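Local coordinates for protein DegQ (Legionella fallonii, PDB 3PV2) that probably degrades or shelters misfolded proteins, acting as an HtrA-family serine protease with PDZ domains that builds large self-compartmentalising assemblies of twelve subunits, at residues N34-Q38 / H96-N100; G151-I157 / S171-V177; F252-G258 / S325-V329; N364-Y368 / L424-A428. One frame throughout, in Å; residues are numbered along the deposited sequence.

Contact 1: N34-Q38 / H96-N100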
loop_
_atom_site.group_PDB
_atom_site.type_symbol
_atom_site.label_atom_id
_atom_site.label_comp_id
_atom_site.label_asym_id
_atom_site.label_seq_id
_atom_site.Cartn_x
_atom_site.Cartn_y
_atom_site.Cartn_z
ATOM N N ASN B 34 37.716 22.828 -20.982
ATOM C CA ASN B 34 36.438 22.573 -20.331
ATOM C C ASN B 34 35.382 23.329 -21.138
ATOM O O ASN B 34 35.630 24.393 -21.612
ATOM C CB ASN B 34 36.518 23.067 -18.884
ATOM C CG ASN B 34 35.212 22.911 -18.136
ATOM O OD1 ASN B 34 34.940 21.879 -17.501
ATOM N ND2 ASN B 34 34.384 23.932 -18.220
ATOM N N VAL B 35 34.236 22.703 -21.326
ATOM C CA VAL B 35 33.112 23.252 -22.029
ATOM C C VAL B 35 31.949 23.242 -21.071
ATOM O O VAL B 35 31.542 22.158 -20.624
ATOM C CB VAL B 35 32.677 22.343 -23.209
ATOM C CG1 VAL B 35 31.425 22.881 -23.827
ATOM C CG2 VAL B 35 33.744 22.249 -24.250
ATOM N N ALA B 36 31.434 24.435 -20.766
ATOM C CA ALA B 36 30.328 24.636 -19.836
ATOM C C ALA B 36 29.166 25.214 -20.621
ATOM O O ALA B 36 29.364 26.196 -21.342
ATOM C CB ALA B 36 30.771 25.641 -18.697
ATOM N N VAL B 37 27.987 24.622 -20.460
ATOM C CA VAL B 37 26.758 25.032 -21.168
ATOM C C VAL B 37 25.665 25.338 -20.165
ATOM O O VAL B 37 25.556 24.653 -19.134
ATOM C CB VAL B 37 26.225 23.898 -22.093
ATOM C CG1 VAL B 37 24.939 24.309 -22.832
ATOM C CG2 VAL B 37 27.307 23.496 -23.079
ATOM N N GLN B 38 24.882 26.362 -20.487
ATOM C CA GLN B 38 23.699 26.794 -19.748
ATOM C C GLN B 38 22.567 26.741 -20.750
ATOM O O GLN B 38 22.745 27.166 -21.890
ATOM C CB GLN B 38 23.822 28.278 -19.317
ATOM C CG GLN B 38 24.686 28.566 -18.082
ATOM C CD GLN B 38 26.144 28.053 -18.204
ATOM O OE1 GLN B 38 26.862 28.359 -19.179
ATOM N NE2 GLN B 38 26.579 27.282 -17.210
ATOM N N HIS B 96 25.971 15.863 -27.591
ATOM C CA HIS B 96 25.165 15.790 -26.362
ATOM C C HIS B 96 25.631 16.779 -25.298
ATOM O O HIS B 96 24.819 17.234 -24.518
ATOM C CB HIS B 96 25.052 14.379 -25.810
ATOM C CG HIS B 96 26.245 13.916 -25.031
ATOM N ND1 HIS B 96 27.149 13.021 -25.540
ATOM C CD2 HIS B 96 26.648 14.172 -23.760
ATOM C CE1 HIS B 96 28.078 12.768 -24.631
ATOM N NE2 HIS B 96 27.804 13.470 -23.546
ATOM N N VAL B 97 26.907 17.159 -25.301
ATOM C CA VAL B 97 27.396 18.164 -24.347
ATOM C C VAL B 97 26.731 19.523 -24.592
ATOM O O VAL B 97 26.344 20.234 -23.645
ATOM C CB VAL B 97 28.958 18.223 -24.387
ATOM C CG1 VAL B 97 29.549 19.425 -23.660
ATOM C CG2 VAL B 97 29.539 16.939 -23.796
ATOM N N ILE B 98 26.622 19.917 -25.859
ATOM C CA ILE B 98 26.143 21.255 -26.191
ATOM C C ILE B 98 24.695 21.387 -26.634
ATOM O O ILE B 98 24.257 22.499 -26.884
ATOM C CB ILE B 98 27.060 22.004 -27.244
ATOM C CG1 ILE B 98 27.155 21.284 -28.593
ATOM C CG2 ILE B 98 28.451 22.212 -26.673
ATOM C CD1 ILE B 98 25.850 21.167 -29.424
ATOM N N ARG B 99 23.962 20.291 -26.750
ATOM C CA ARG B 99 22.603 20.407 -27.236
ATOM C C ARG B 99 21.751 21.278 -26.326
ATOM O O ARG B 99 21.869 21.206 -25.092
ATOM C CB ARG B 99 21.933 19.050 -27.385
ATOM C CG ARG B 99 22.012 18.518 -28.805
ATOM C CD ARG B 99 20.987 17.452 -29.073
ATOM N NE ARG B 99 21.117 16.332 -28.152
ATOM C CZ ARG B 99 21.886 15.259 -28.354
ATOM N NH1 ARG B 99 22.647 15.157 -29.442
ATOM N NH2 ARG B 99 21.910 14.283 -27.445
ATOM N N ASN B 100 20.878 22.067 -26.966
ATOM C CA ASN B 100 19.968 22.981 -26.290
ATOM C C ASN B 100 20.692 24.116 -25.576
ATOM O O ASN B 100 20.166 24.701 -24.640
ATOM C CB ASN B 100 19.079 22.220 -25.318
ATOM C CG ASN B 100 18.274 21.117 -26.002
ATOM O OD1 ASN B 100 17.530 21.368 -26.950
ATOM N ND2 ASN B 100 18.411 19.893 -25.516
#

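Contact 2: G151-I157 / S171-V177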
loop_
_atom_site.group_PDB
_atom_site.type_symbol
_atom_site.label_atom_id
_atom_site.label_comp_id
_atom_site.label_asym_id
_atom_site.label_seq_id
_atom_site.Cartn_x
_atom_site.Cartn_y
_atom_site.Cartn_z
ATOM N N GLY B 151 44.786 -3.747 -27.767
ATOM C CA GLY B 151 45.949 -3.949 -26.964
ATOM C C GLY B 151 46.922 -2.776 -26.966
ATOM O O GLY B 151 47.841 -2.748 -26.133
ATOM N N ASP B 152 46.703 -1.807 -27.829
ATOM C CA ASP B 152 47.509 -0.599 -27.799
ATOM C C ASP B 152 47.146 0.183 -26.551
ATOM O O ASP B 152 45.959 0.273 -26.217
ATOM C CB ASP B 152 47.224 0.365 -28.984
ATOM C CG ASP B 152 47.786 -0.120 -30.364
ATOM O OD1 ASP B 152 48.799 -0.846 -30.444
ATOM O OD2 ASP B 152 47.209 0.334 -31.396
ATOM N N PHE B 153 48.126 0.868 -25.956
ATOM C CA PHE B 153 47.882 1.691 -24.780
ATOM C C PHE B 153 47.294 3.050 -25.108
ATOM O O PHE B 153 47.598 3.670 -26.119
ATOM C CB PHE B 153 49.136 1.791 -23.896
ATOM C CG PHE B 153 49.629 0.447 -23.348
ATOM C CD1 PHE B 153 50.868 -0.072 -23.733
ATOM C CD2 PHE B 153 48.914 -0.224 -22.378
ATOM C CE1 PHE B 153 51.339 -1.245 -23.191
ATOM C CE2 PHE B 153 49.373 -1.399 -21.879
ATOM C CZ PHE B 153 50.614 -1.902 -22.289
ATOM N N VAL B 154 46.399 3.511 -24.261
ATOM C CA VAL B 154 45.748 4.770 -24.483
ATOM C C VAL B 154 45.526 5.513 -23.205
ATOM O O VAL B 154 45.450 4.921 -22.116
ATOM C CB VAL B 154 44.377 4.558 -25.180
ATOM C CG1 VAL B 154 44.575 3.906 -26.588
ATOM C CG2 VAL B 154 43.428 3.735 -24.297
ATOM N N VAL B 155 45.413 6.835 -23.338
ATOM C CA VAL B 155 44.997 7.683 -22.229
ATOM C C VAL B 155 43.786 8.491 -22.587
ATOM O O VAL B 155 43.705 9.047 -23.653
ATOM C CB VAL B 155 46.154 8.589 -21.763
ATOM C CG1 VAL B 155 45.620 9.665 -20.764
ATOM C CG2 VAL B 155 47.227 7.733 -21.132
ATOM N N ALA B 156 42.790 8.505 -21.721
ATOM C CA ALA B 156 41.664 9.431 -21.935
ATOM C C ALA B 156 41.825 10.661 -21.089
ATOM O O ALA B 156 41.937 10.550 -19.898
ATOM C CB ALA B 156 40.275 8.734 -21.587
ATOM N N ILE B 157 41.765 11.838 -21.681
ATOM C CA ILE B 157 42.004 13.061 -20.965
ATOM C C ILE B 157 40.814 14.001 -21.103
ATOM O O ILE B 157 40.367 14.302 -22.234
ATOM C CB ILE B 157 43.159 13.879 -21.553
ATOM C CG1 ILE B 157 44.302 12.993 -21.984
ATOM C CG2 ILE B 157 43.678 14.919 -20.485
ATOM C CD1 ILE B 157 45.389 13.831 -22.721
ATOM N N SER B 171 42.024 15.698 -15.954
ATOM C CA SER B 171 41.729 14.369 -15.444
ATOM C C SER B 171 42.164 13.406 -16.510
ATOM O O SER B 171 41.739 13.542 -17.634
ATOM C CB SER B 171 40.225 14.290 -15.204
ATOM O OG SER B 171 39.826 13.113 -14.535
ATOM N N ALA B 172 42.983 12.425 -16.167
ATOM C CA ALA B 172 43.467 11.414 -17.127
ATOM C C ALA B 172 43.259 9.970 -16.619
ATOM O O ALA B 172 43.460 9.725 -15.489
ATOM C CB ALA B 172 44.950 11.655 -17.431
ATOM N N THR B 173 42.893 9.032 -17.487
ATOM C CA THR B 173 42.768 7.634 -17.163
ATOM C C THR B 173 43.497 6.815 -18.232
ATOM O O THR B 173 43.664 7.266 -19.361
ATOM C CB THR B 173 41.280 7.227 -17.082
ATOM O OG1 THR B 173 40.650 7.525 -18.343
ATOM C CG2 THR B 173 40.569 8.026 -15.962
ATOM N N PHE B 174 43.939 5.646 -17.821
ATOM C CA PHE B 174 44.829 4.777 -18.546
ATOM C C PHE B 174 44.157 3.423 -18.822
ATOM O O PHE B 174 43.422 2.846 -17.970
ATOM C CB PHE B 174 46.097 4.538 -17.741
ATOM C CG PHE B 174 47.132 3.684 -18.459
ATOM C CD1 PHE B 174 47.985 4.247 -19.424
ATOM C CD2 PHE B 174 47.287 2.377 -18.147
ATOM C CE1 PHE B 174 48.923 3.443 -20.107
ATOM C CE2 PHE B 174 48.271 1.555 -18.777
ATOM C CZ PHE B 174 49.067 2.127 -19.786
ATOM N N GLY B 175 44.372 2.931 -20.043
ATOM C CA GLY B 175 44.025 1.552 -20.345
ATOM C C GLY B 175 44.506 1.180 -21.737
ATOM O O GLY B 175 45.486 1.772 -22.258
ATOM N N ILE B 176 43.857 0.152 -22.282
ATOM C CA ILE B 176 44.085 -0.298 -23.663
ATOM C C ILE B 176 42.868 -0.165 -24.559
ATOM O O ILE B 176 41.748 0.006 -24.067
ATOM C CB ILE B 176 44.543 -1.768 -23.678
ATOM C CG1 ILE B 176 43.519 -2.715 -23.122
ATOM C CG2 ILE B 176 45.929 -1.957 -22.981
ATOM C CD1 ILE B 176 43.829 -4.128 -23.581
ATOM N N VAL B 177 43.080 -0.147 -25.867
ATOM C CA VAL B 177 42.012 -0.297 -26.829
ATOM C C VAL B 177 41.514 -1.714 -26.607
ATOM O O VAL B 177 42.284 -2.687 -26.663
ATOM C CB VAL B 177 42.589 -0.148 -28.235
ATOM C CG1 VAL B 177 41.530 -0.437 -29.294
ATOM C CG2 VAL B 177 43.091 1.193 -28.444
#

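Contact 3: F252-G258 / S325-V329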
loop_
_atom_site.group_PDB
_atom_site.type_symbol
_atom_site.label_atom_id
_atom_site.label_comp_id
_atom_site.label_asym_id
_atom_site.label_seq_id
_atom_site.Cartn_x
_atom_site.Cartn_y
_atom_site.Cartn_z
ATOM N N PHE B 252 30.140 23.611 -44.500
ATOM C CA PHE B 252 28.705 23.669 -44.721
ATOM C C PHE B 252 27.779 23.923 -43.513
ATOM O O PHE B 252 26.574 24.106 -43.692
ATOM C CB PHE B 252 28.237 22.347 -45.356
ATOM C CG PHE B 252 28.859 22.041 -46.691
ATOM C CD1 PHE B 252 28.467 22.735 -47.840
ATOM C CD2 PHE B 252 29.806 21.030 -46.813
ATOM C CE1 PHE B 252 29.030 22.431 -49.088
ATOM C CE2 PHE B 252 30.375 20.718 -48.050
ATOM C CZ PHE B 252 29.995 21.422 -49.186
ATOM N N GLY B 253 28.279 23.848 -42.291
ATOM C CA GLY B 253 27.414 24.049 -41.121
ATOM C C GLY B 253 26.613 22.847 -40.635
ATOM O O GLY B 253 26.101 22.881 -39.533
ATOM N N SER B 254 26.463 21.809 -41.447
ATOM C CA SER B 254 25.881 20.526 -41.002
ATOM C C SER B 254 26.218 19.423 -41.998
ATOM O O SER B 254 26.662 19.720 -43.090
ATOM C CB SER B 254 24.368 20.608 -40.876
ATOM O OG SER B 254 23.779 20.545 -42.167
ATOM N N ILE B 255 26.016 18.168 -41.616
ATOM C CA ILE B 255 26.229 17.068 -42.511
ATOM C C ILE B 255 24.879 16.827 -43.201
ATOM O O ILE B 255 23.886 16.586 -42.529
ATOM C CB ILE B 255 26.613 15.733 -41.768
ATOM C CG1 ILE B 255 27.817 15.921 -40.828
ATOM C CG2 ILE B 255 26.829 14.595 -42.766
ATOM C CD1 ILE B 255 28.937 16.647 -41.438
ATOM N N HIS B 256 24.829 16.919 -44.521
ATOM C CA HIS B 256 23.613 16.555 -45.229
ATOM C C HIS B 256 23.852 15.205 -45.899
ATOM O O HIS B 256 24.430 15.136 -46.964
ATOM C CB HIS B 256 23.224 17.608 -46.240
ATOM C CG HIS B 256 21.909 17.323 -46.901
ATOM N ND1 HIS B 256 20.732 17.927 -46.513
ATOM C CD2 HIS B 256 21.579 16.467 -47.897
ATOM C CE1 HIS B 256 19.737 17.467 -47.251
ATOM N NE2 HIS B 256 20.227 16.583 -48.101
ATOM N N ARG B 257 23.417 14.141 -45.243
ATOM C CA ARG B 257 23.609 12.795 -45.730
ATOM C C ARG B 257 22.729 12.470 -46.935
ATOM O O ARG B 257 21.541 12.828 -46.968
ATOM C CB ARG B 257 23.285 11.800 -44.635
ATOM C CG ARG B 257 24.318 11.734 -43.588
ATOM C CD ARG B 257 23.863 10.911 -42.433
ATOM N NE ARG B 257 24.952 10.790 -41.482
ATOM C CZ ARG B 257 25.279 11.688 -40.558
ATOM N NH1 ARG B 257 24.581 12.802 -40.416
ATOM N NH2 ARG B 257 26.318 11.461 -39.759
ATOM N N GLY B 258 23.329 11.804 -47.915
ATOM C CA GLY B 258 22.620 11.433 -49.115
ATOM C C GLY B 258 22.519 9.924 -49.190
ATOM O O GLY B 258 22.835 9.203 -48.242
ATOM N N SER B 325 28.662 7.902 -46.204
ATOM C CA SER B 325 27.731 8.676 -45.407
ATOM C C SER B 325 27.971 10.149 -45.466
ATOM O O SER B 325 27.029 10.917 -45.384
ATOM C CB SER B 325 27.807 8.289 -43.930
ATOM O OG SER B 325 28.887 8.983 -43.333
ATOM N N LEU B 326 29.215 10.565 -45.605
ATOM C CA LEU B 326 29.526 11.973 -45.509
ATOM C C LEU B 326 29.915 12.580 -46.849
ATOM O O LEU B 326 30.402 13.734 -46.907
ATOM C CB LEU B 326 30.675 12.191 -44.509
ATOM C CG LEU B 326 30.720 11.431 -43.171
ATOM C CD1 LEU B 326 32.053 11.713 -42.561
ATOM C CD2 LEU B 326 29.588 11.771 -42.191
ATOM N N LEU B 327 29.734 11.840 -47.934
ATOM C CA LEU B 327 29.863 12.474 -49.247
ATOM C C LEU B 327 28.648 13.351 -49.461
ATOM O O LEU B 327 27.576 13.130 -48.908
ATOM C CB LEU B 327 29.971 11.440 -50.375
ATOM C CG LEU B 327 31.298 10.687 -50.570
ATOM C CD1 LEU B 327 32.221 10.820 -49.376
ATOM C CD2 LEU B 327 30.990 9.271 -50.907
ATOM N N ARG B 328 28.831 14.333 -50.313
ATOM C CA ARG B 328 27.800 15.310 -50.566
ATOM C C ARG B 328 26.851 14.876 -51.665
ATOM O O ARG B 328 27.282 14.403 -52.717
ATOM C CB ARG B 328 28.467 16.639 -50.958
ATOM C CG ARG B 328 29.009 17.413 -49.748
ATOM C CD ARG B 328 28.166 18.637 -49.555
ATOM N NE ARG B 328 27.686 18.788 -48.203
ATOM C CZ ARG B 328 26.680 19.584 -47.888
ATOM N NH1 ARG B 328 26.076 20.292 -48.831
ATOM N NH2 ARG B 328 26.277 19.668 -46.631
ATOM N N VAL B 329 25.566 15.120 -51.444
ATOM C CA VAL B 329 24.579 14.935 -52.489
ATOM C C VAL B 329 25.174 15.597 -53.708
ATOM O O VAL B 329 25.761 16.638 -53.595
ATOM C CB VAL B 329 23.214 15.581 -52.126
ATOM C CG1 VAL B 329 22.281 15.688 -53.387
ATOM C CG2 VAL B 329 22.531 14.812 -50.962
HETATM O O HOH W 1 26.184 11.319 -48.135
#

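Contact 4: N364-Y368 / L424-A428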
loop_
_atom_site.group_PDB
_atom_site.type_symbol
_atom_site.label_atom_id
_atom_site.label_comp_id
_atom_site.label_asym_id
_atom_site.label_seq_id
_atom_site.Cartn_x
_atom_site.Cartn_y
_atom_site.Cartn_z
ATOM N N ASN B 364 5.693 5.165 -59.643
ATOM C CA ASN B 364 4.757 4.096 -59.240
ATOM C C ASN B 364 3.677 4.742 -58.358
ATOM O O ASN B 364 3.599 4.529 -57.155
ATOM C CB ASN B 364 5.551 3.017 -58.531
ATOM C CG ASN B 364 4.724 1.748 -58.285
ATOM O OD1 ASN B 364 3.576 1.620 -58.757
ATOM N ND2 ASN B 364 5.306 0.804 -57.537
ATOM N N PRO B 365 2.898 5.655 -58.949
ATOM C CA PRO B 365 2.166 6.585 -58.070
ATOM C C PRO B 365 1.043 5.918 -57.289
ATOM O O PRO B 365 0.677 6.405 -56.199
ATOM C CB PRO B 365 1.631 7.620 -58.999
ATOM C CG PRO B 365 1.573 6.955 -60.370
ATOM C CD PRO B 365 2.494 5.746 -60.356
ATOM N N PHE B 366 0.551 4.790 -57.732
ATOM C CA PHE B 366 -0.511 4.217 -56.926
ATOM C C PHE B 366 -0.069 3.138 -56.019
ATOM O O PHE B 366 -0.701 2.963 -54.952
ATOM C CB PHE B 366 -1.591 3.714 -57.842
ATOM C CG PHE B 366 -2.082 4.761 -58.818
ATOM C CD1 PHE B 366 -2.102 4.477 -60.161
ATOM C CD2 PHE B 366 -2.425 6.011 -58.390
ATOM C CE1 PHE B 366 -2.517 5.390 -61.076
ATOM C CE2 PHE B 366 -2.844 7.001 -59.317
ATOM C CZ PHE B 366 -2.905 6.678 -60.689
ATOM N N LEU B 367 0.861 2.315 -56.467
ATOM C CA LEU B 367 1.223 1.069 -55.725
ATOM C C LEU B 367 2.498 1.247 -54.924
ATOM O O LEU B 367 2.943 0.289 -54.247
ATOM C CB LEU B 367 1.448 -0.057 -56.740
ATOM C CG LEU B 367 0.179 -0.367 -57.620
ATOM C CD1 LEU B 367 0.451 -1.623 -58.479
ATOM C CD2 LEU B 367 -1.131 -0.521 -56.763
ATOM N N TYR B 368 3.119 2.436 -55.031
ATOM C CA TYR B 368 4.292 2.754 -54.207
ATOM C C TYR B 368 4.075 2.390 -52.715
ATOM O O TYR B 368 3.100 2.781 -52.114
ATOM C CB TYR B 368 4.688 4.252 -54.327
ATOM C CG TYR B 368 5.703 4.639 -53.275
ATOM C CD1 TYR B 368 7.074 4.408 -53.483
ATOM C CD2 TYR B 368 5.291 5.181 -52.047
ATOM C CE1 TYR B 368 8.026 4.715 -52.500
ATOM C CE2 TYR B 368 6.237 5.452 -51.025
ATOM C CZ TYR B 368 7.607 5.225 -51.270
ATOM O OH TYR B 368 8.529 5.531 -50.261
ATOM N N LEU B 424 -2.684 -6.377 -61.572
ATOM C CA LEU B 424 -2.914 -5.126 -60.886
ATOM C C LEU B 424 -1.955 -3.994 -61.333
ATOM O O LEU B 424 -2.353 -2.824 -61.463
ATOM C CB LEU B 424 -2.737 -5.353 -59.407
ATOM C CG LEU B 424 -2.954 -4.081 -58.594
ATOM C CD1 LEU B 424 -4.384 -3.429 -58.749
ATOM C CD2 LEU B 424 -2.540 -4.342 -57.080
ATOM N N GLN B 425 -0.680 -4.333 -61.523
ATOM C CA GLN B 425 0.301 -3.354 -61.979
ATOM C C GLN B 425 -0.030 -2.866 -63.395
ATOM O O GLN B 425 0.124 -1.715 -63.714
ATOM C CB GLN B 425 1.714 -3.970 -61.980
ATOM C CG GLN B 425 2.325 -4.066 -60.574
ATOM C CD GLN B 425 3.559 -5.019 -60.461
ATOM O OE1 GLN B 425 3.724 -5.948 -61.241
ATOM N NE2 GLN B 425 4.339 -4.816 -59.415
ATOM N N THR B 426 -0.538 -3.731 -64.243
ATOM C CA THR B 426 -0.888 -3.323 -65.589
ATOM C C THR B 426 -2.087 -2.352 -65.483
ATOM O O THR B 426 -2.062 -1.294 -66.078
ATOM C CB THR B 426 -1.264 -4.588 -66.410
ATOM O OG1 THR B 426 -0.128 -5.450 -66.513
ATOM C CG2 THR B 426 -1.757 -4.263 -67.830
ATOM N N ILE B 427 -3.115 -2.707 -64.709
ATOM C CA ILE B 427 -4.279 -1.825 -64.550
ATOM C C ILE B 427 -3.906 -0.514 -63.972
ATOM O O ILE B 427 -4.308 0.503 -64.504
ATOM C CB ILE B 427 -5.396 -2.491 -63.746
ATOM C CG1 ILE B 427 -5.948 -3.641 -64.569
ATOM C CG2 ILE B 427 -6.536 -1.522 -63.442
ATOM C CD1 ILE B 427 -6.817 -4.737 -63.729
ATOM N N ALA B 428 -2.997 -0.506 -63.006
ATOM C CA ALA B 428 -2.554 0.706 -62.380
ATOM C C ALA B 428 -1.864 1.610 -63.378
ATOM O O ALA B 428 -1.847 2.807 -63.166
ATOM C CB ALA B 428 -1.587 0.397 -61.214
#

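Contact 1: N34-Q38 / H96-N100
Val35 and Val37, two residues apart on strand 32-40, pack on Val97 and Ile98 at the end of helix 95-98. Val35 comes first. Its CG1 meets Val97 CG1 at 3.9 Å, and the two side chains cross at a slant. The same CG1 lies 4.2 Å from Ile98 CG2, and so touches both helix residues. Val37 uses its other branch. Its CG1 stands anti to the backbone N (chi1 180°), which leaves CG2 beside that N and facing the helix. Val37 CG2 reaches Ile98 CG2 at 4.0 Å and lies 3.4 Å from Val97 O. Ser77 OG hydrogen-bonds that carbonyl oxygen. Strand 32-40 belongs to the first beta-barrel of the trypsin fold, and the short helix packs against it. Ile104 of strand 101-107 touches both valines as well. Next to Val97, His96 is hydrogen-bonded through ND1 to Asp126 OD2 and touches Ser205, an arrangement consistent with the catalytic triad of trypsin-like proteases. All four touching residues are buried. The side chains meet through methyl groups alone, so the direct contact rests on dispersion and exclusion of water, and the polar demand of Val97 O is met by Ser77.

Contact 2: G151-I157 / S171-V177
Phe153 and Phe174 lie on neighbouring antiparallel strands, with their rings almost parallel but slid well apart. The planes differ by 20°, the centroids are 5.6 Å apart, and there is little overlap. Phe153 CD2 comes within 3.5 Å of Phe174 CZ. The torsions differ: Phe174 CG is anti to the backbone N (chi1 -177°), whereas Phe153 CG is beside it (chi1 -61°), and this brings the rings together from non-paired positions. Ile176 CG2 packs on Phe153 CD2, also at 3.5 Å. Val155 CG2 comes to the edge of the Phe174 ring at CD1, the two side chains crossing near a right angle. The Val154 and Val177 side chains also cross near a right angle, with Val154 CG1 3.6 Å from Val177 CG2.

Backbone hydrogen bonds run in pairs between Val154 and Gly175 and between Ala156 and Thr173. Val177 N adds a bond to Asp152 O at 2.9 Å. The strands open the second six-stranded barrel of the trypsin fold. Leu25 of helix 22-28 touches Val155, Ile157 and Ala172. Phe174 meets Phe153 of one neighbouring subunit edge-to-face, and Phe153 meets Phe174 of another, consistent with the trimers of HtrA proteases. The backbone ladder thus fixes the strand pair, while the two rings work mainly as an apolar unit that continues across subunit boundaries.

Contact 3: F252-G258 / S325-V329
Ser325 and Arg257 open this contact between the loop that follows helix 318-325 of the PDZ domain and the linker that enters the same domain from the protease. Arg257 CG rests 3.4 Å from Ser325 O. The guanidinium of Arg257 is committed to the protease part, forming salt bridges with Glu124 and Asp122. Leu326 follows. Its CD2 packs on Ile255 CG2 at 4.0 Å, and the Leu326 side chain also touches Asp244 and Val245 of helix 239-252. Near Leu327, a water accepts a hydrogen bond from Gly258 N at 2.9 Å. Arg328 is the residue most covered by the linker. Its chain bends at chi2 and chi3, so that although CB starts away from the linker, the guanidinium turns back and lies flat on the Phe252 ring. The planes are 7° apart. Arg328 CZ sits 3.5 Å from the centroid, only 11° off the ring normal, a face-on cation-pi contact. Arg328 CD adds a CH-pi contact over the same ring. Phe252 ends helix 239-252, so this stack joins the protease's last helix to the PDZ domain. Val329 closes the segment beside His256, whose NE2 is hydrogen-bonded to Asp352. Val329 CG2 touches the imidazole at its edge, 3.6 Å from His256 CD2.

Contact 4: N364-Y368 / L424-A428
Leu367 holds CG anti to its carbonyl carbon (chi1 -60°) and CD1 anti to CA (chi2 -173°), which points the forked end at helix 421-428. Leu367 CD1 lies 3.7 Å from Gln425 CG and 4.0 Å from Ala428 CB. The other methyl, Leu367 CD2, meets Leu424 CD2 at 4.1 Å. Leu367 thus spans one turn, from Leu424 to Ala428. That turn is closed by the backbone bond from Ala428 N to Leu424 O.

The helix is 421-428 of the second PDZ domain, and the loop 364-368 leads into strand 370-378. As in other HtrA PDZ domains, the groove for peptides probably runs between this helix and strand 370-378, with the loop at its carboxylate-binding end. Here the loop packs on residues 424-428 of the helix, and Leu435 of strand 435-441 touches Phe366, Leu367 and Ala428 alike.

Phe366 brings a ring edge. Ala428 O lies in the ring plane, 3.4 Å from Phe366 CE1, while Pro365 CG sits over a ring face. On the loop side, Tyr368 N is bonded to Asn364 O, so the turn is braced by its own backbone. Gln425 NE2 is hydrogen-bonded to Glu378 OE1 of a neighbouring subunit.

Overall arrangement
From the N terminus, contact 1 comes first, joining strand 32-40 to helix 95-98 and closing a 57-residue loop in the first barrel of the protease. Contact 2 follows and closes a short connection in the second barrel, about 24 Å from contact 1 between centres. Contact 3 then spans most of the first PDZ domain and ties it back to helix 239-252. Helix 353-362 leads on to contact 4, which closes a loop in the second PDZ domain, about 58 Å from contact 2 between centres. The four are in series, with none nested or crossed. In contacts 3 and 4 alike, the loop before a PDZ domain's first strand meets a helix of that domain, or the loop just after it.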